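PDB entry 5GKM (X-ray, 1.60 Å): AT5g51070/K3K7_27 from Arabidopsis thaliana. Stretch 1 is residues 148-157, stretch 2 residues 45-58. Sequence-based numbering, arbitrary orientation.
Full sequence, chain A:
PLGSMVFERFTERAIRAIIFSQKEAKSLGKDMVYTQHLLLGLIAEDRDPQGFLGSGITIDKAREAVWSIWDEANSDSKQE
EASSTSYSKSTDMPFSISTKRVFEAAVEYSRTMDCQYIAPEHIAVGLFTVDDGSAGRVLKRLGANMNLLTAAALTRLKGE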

# COMPACT_ATOMS: atom_id res chain seq x y z
N LEU A 148 8.87 7.79 10.28
CA LEU A 148 10.12 7.86 9.54
C LEU A 148 9.97 7.40 8.09
O LEU A 148 10.59 7.91 7.24
CB LEU A 148 11.25 7.07 10.21
CG LEU A 148 11.91 7.70 11.42
CD1 LEU A 148 12.91 6.76 12.06
CD2 LEU A 148 12.58 8.99 10.99
N LEU A 149 9.18 6.38 7.89
CA LEU A 149 8.87 5.97 6.53
C LEU A 149 8.09 7.02 5.74
O LEU A 149 8.37 7.23 4.62
CB LEU A 149 8.14 4.63 6.47
CG LEU A 149 8.81 3.40 7.02
CD1 LEU A 149 7.96 2.18 6.82
CD2 LEU A 149 10.06 3.15 6.26
N THR A 150 7.14 7.67 6.38
CA THR A 150 6.42 8.74 5.70
C THR A 150 7.37 9.87 5.30
O THR A 150 7.31 10.39 4.24
CB THR A 150 5.34 9.33 6.61
OG1 THR A 150 4.51 8.31 7.11
CG2 THR A 150 4.49 10.40 5.88
N ALA A 151 8.27 10.19 6.20
CA ALA A 151 9.26 11.19 5.91
C ALA A 151 10.16 10.81 4.78
O ALA A 151 10.42 11.61 3.96
CB ALA A 151 10.07 11.55 7.14
N ALA A 152 10.57 9.56 4.76
CA ALA A 152 11.39 9.09 3.69
C ALA A 152 10.67 9.19 2.34
O ALA A 152 11.27 9.44 1.37
CB ALA A 152 11.85 7.66 3.93
N ALA A 153 9.37 8.93 2.32
CA ALA A 153 8.65 9.05 1.10
C ALA A 153 8.60 10.49 0.62
O ALA A 153 8.74 10.76 -0.51
CB ALA A 153 7.23 8.51 1.25
N LEU A 154 8.38 11.39 1.56
CA LEU A 154 8.36 12.79 1.22
C LEU A 154 9.72 13.25 0.69
O LEU A 154 9.79 14.04 -0.20
CB LEU A 154 7.92 13.62 2.41
CG LEU A 154 6.45 13.50 2.80
CD1 LEU A 154 6.16 14.07 4.14
CD2 LEU A 154 5.44 14.03 1.80
N THR A 155 10.78 12.73 1.27
CA THR A 155 12.12 13.02 0.83
C THR A 155 12.37 12.57 -0.60
O THR A 155 12.89 13.31 -1.40
CB THR A 155 13.17 12.50 1.81
OG1 THR A 155 12.98 13.11 3.07
CG2 THR A 155 14.53 12.76 1.32
N ARG A 156 11.88 11.41 -0.95
CA ARG A 156 11.99 10.95 -2.30
C ARG A 156 11.29 11.86 -3.30
O ARG A 156 11.77 12.10 -4.36
CB ARG A 156 11.40 9.56 -2.44
CG ARG A 156 12.36 8.46 -2.16
CD ARG A 156 11.76 7.18 -2.61
NE ARG A 156 12.44 6.02 -2.17
CZ ARG A 156 12.03 4.77 -2.37
NH1 ARG A 156 10.91 4.53 -3.02
NH2 ARG A 156 12.72 3.80 -1.90
N LEU A 157 10.15 12.36 -2.92
CA LEU A 157 9.40 13.19 -3.83
C LEU A 157 10.08 14.53 -4.13
O LEU A 157 9.74 15.20 -5.04
CB LEU A 157 8.02 13.44 -3.26
CG LEU A 157 7.09 12.24 -3.28
CD1 LEU A 157 5.94 12.42 -2.33
CD2 LEU A 157 6.55 12.02 -4.68
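Stretch 2 (45-58) EDRDPQGFLGSGIT

The packing of an irregular loop against one side of a helix often combines an apolar plug with a charged clamp, and the contact between residues 45-58 and helix 148-157 is a compact example, burying 403 Å² in all. The loop has no regular secondary structure from Asp-46 on, the first residue after a helix to leave helical phi/psi, so no helix-helix crossing angle applies. A type I beta turn runs from Asp-48 to Gly-51, and at Leu-53 and Gly-54 the backbone takes positive phi values of 54° and 78°. The chain runs broadly against the helix, with Asp-46 and Asp-48 at Arg-156, Leu-53 at Ala-152 and Ala-153, and Ser-55 and Ile-57 at Leu-149, nearer the start of stretch 1.

Leu-53 is the plug. Its CA lies 6.1 Å from the CA of Ala-152, the closest pair of CA atoms between the two stretches. Its CD1 is 3.5 Å from Leu-149 O and its CD2 3.9 Å from Ala-153 CB, while the small side chain of Ala-152 points toward the loop and brings its CB to 3.7 Å from Leu-53 O. One turn earlier on the helix, Leu-149 (chi1 m, chi2 t) meets the later part of the loop: its CD2 is 3.6 Å from Ser-55 CB, and its CD1 is 4.2 Å from Phe-52 CE2 and 4.4 Å from Ile-57 CD1.

One turn later, the extended side chain of Arg-156 supplies the clamp. Its NH2 forms salt bridges with Asp-46 OD2 at 3.0 Å and with Asp-48 OD2 at 2.9 Å, both carboxylate oxygens lying near the guanidinium plane, while Leu-53 CA covers one face at 3.5 Å from NH2. The carboxylates also organise the loop itself: Asp-46 OD2 accepts a hydrogen bond from Leu-53 N at 3.0 Å, and Asp-48 OD1 one from Gln-50 N at 2.8 Å. The same acidic side chains thus shape the loop and tie it to the helix.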

# COMPACT_ATOMS: atom_id res chain seq x y z
N GLU A 45 6.95 -3.58 -5.08
CA GLU A 45 7.31 -2.74 -6.19
C GLU A 45 8.65 -2.01 -6.03
O GLU A 45 9.33 -1.79 -6.99
CB GLU A 45 6.15 -1.79 -6.52
CG GLU A 45 6.30 -0.98 -7.80
CD GLU A 45 7.27 0.17 -7.66
OE1 GLU A 45 7.42 0.70 -6.58
OE2 GLU A 45 7.80 0.51 -8.69
N ASP A 46 8.96 -1.61 -4.81
CA ASP A 46 10.07 -0.69 -4.62
C ASP A 46 11.40 -1.41 -4.93
O ASP A 46 11.67 -2.38 -4.37
CB ASP A 46 9.99 -0.15 -3.20
CG ASP A 46 10.97 0.96 -2.89
OD1 ASP A 46 11.82 1.25 -3.69
OD2 ASP A 46 10.79 1.54 -1.88
N ARG A 47 12.18 -0.85 -5.84
CA ARG A 47 13.42 -1.43 -6.30
C ARG A 47 14.61 -0.82 -5.57
O ARG A 47 15.70 -1.04 -5.95
CB ARG A 47 13.60 -1.28 -7.82
CG ARG A 47 12.56 -2.04 -8.65
CD ARG A 47 12.72 -1.89 -10.15
NE ARG A 47 11.55 -2.25 -10.92
CZ ARG A 47 11.50 -2.28 -12.24
NH1 ARG A 47 12.53 -1.95 -12.96
NH2 ARG A 47 10.39 -2.58 -12.84
N ASP A 48 14.37 -0.07 -4.52
CA ASP A 48 15.45 0.55 -3.77
C ASP A 48 16.31 -0.55 -3.20
O ASP A 48 15.84 -1.43 -2.60
CB ASP A 48 14.85 1.38 -2.64
CG ASP A 48 15.87 2.20 -1.87
OD1 ASP A 48 17.02 1.78 -1.86
OD2 ASP A 48 15.49 3.22 -1.29
N PRO A 49 17.64 -0.50 -3.39
CA PRO A 49 18.51 -1.56 -2.91
C PRO A 49 18.58 -1.60 -1.41
O PRO A 49 18.92 -2.60 -0.85
CB PRO A 49 19.88 -1.26 -3.56
CG PRO A 49 19.82 0.12 -3.94
CD PRO A 49 18.38 0.47 -4.19
N GLN A 50 18.18 -0.52 -0.77
CA GLN A 50 18.17 -0.42 0.69
C GLN A 50 16.81 -0.82 1.31
O GLN A 50 16.57 -0.62 2.44
CB GLN A 50 18.57 0.98 1.13
CG GLN A 50 19.91 1.42 0.57
CD GLN A 50 20.98 0.44 0.97
OE1 GLN A 50 20.93 -0.10 2.04
NE2 GLN A 50 21.94 0.18 0.08
N GLY A 51 15.97 -1.43 0.49
CA GLY A 51 14.68 -1.90 0.94
C GLY A 51 13.62 -0.83 0.83
O GLY A 51 13.89 0.20 0.34
N PHE A 52 12.41 -1.15 1.28
CA PHE A 52 11.26 -0.28 1.07
C PHE A 52 11.52 1.06 1.80
O PHE A 52 11.75 1.08 2.94
CB PHE A 52 10.03 -0.98 1.70
CG PHE A 52 8.76 -0.16 1.75
CD1 PHE A 52 8.19 0.31 0.62
CD2 PHE A 52 8.15 0.08 2.95
CE1 PHE A 52 7.01 1.02 0.67
CE2 PHE A 52 6.98 0.79 3.01
CZ PHE A 52 6.43 1.27 1.86
N LEU A 53 11.51 2.10 1.01
CA LEU A 53 11.73 3.46 1.47
C LEU A 53 13.07 3.56 2.24
O LEU A 53 13.23 4.36 3.11
CB LEU A 53 10.54 3.97 2.27
CG LEU A 53 9.31 4.27 1.43
CD1 LEU A 53 8.13 4.53 2.33
CD2 LEU A 53 9.53 5.44 0.51
N GLY A 54 13.98 2.68 1.88
CA GLY A 54 15.32 2.68 2.43
C GLY A 54 15.40 2.08 3.79
O GLY A 54 16.41 2.21 4.45
N SER A 55 14.34 1.44 4.21
CA SER A 55 14.21 0.92 5.55
C SER A 55 14.76 -0.46 5.86
O SER A 55 14.69 -0.90 6.99
CB SER A 55 12.74 0.85 5.89
OG SER A 55 12.14 -0.23 5.23
N GLY A 56 15.20 -1.19 4.86
CA GLY A 56 15.59 -2.55 5.10
C GLY A 56 14.46 -3.57 5.18
O GLY A 56 14.69 -4.72 5.37
N ILE A 57 13.23 -3.11 5.04
CA ILE A 57 12.11 -4.01 4.95
C ILE A 57 12.10 -4.68 3.60
O ILE A 57 12.26 -4.06 2.64
CB ILE A 57 10.79 -3.26 5.16
CG1 ILE A 57 10.65 -2.87 6.61
CG2 ILE A 57 9.59 -4.12 4.81
CD1 ILE A 57 9.54 -1.91 6.87
N THR A 58 11.83 -5.97 3.60
CA THR A 58 11.75 -6.75 2.39
C THR A 58 10.44 -7.47 2.33
O THR A 58 9.85 -7.68 3.32
CB THR A 58 12.85 -7.85 2.28
OG1 THR A 58 12.81 -8.71 3.41
CG2 THR A 58 14.17 -7.25 2.16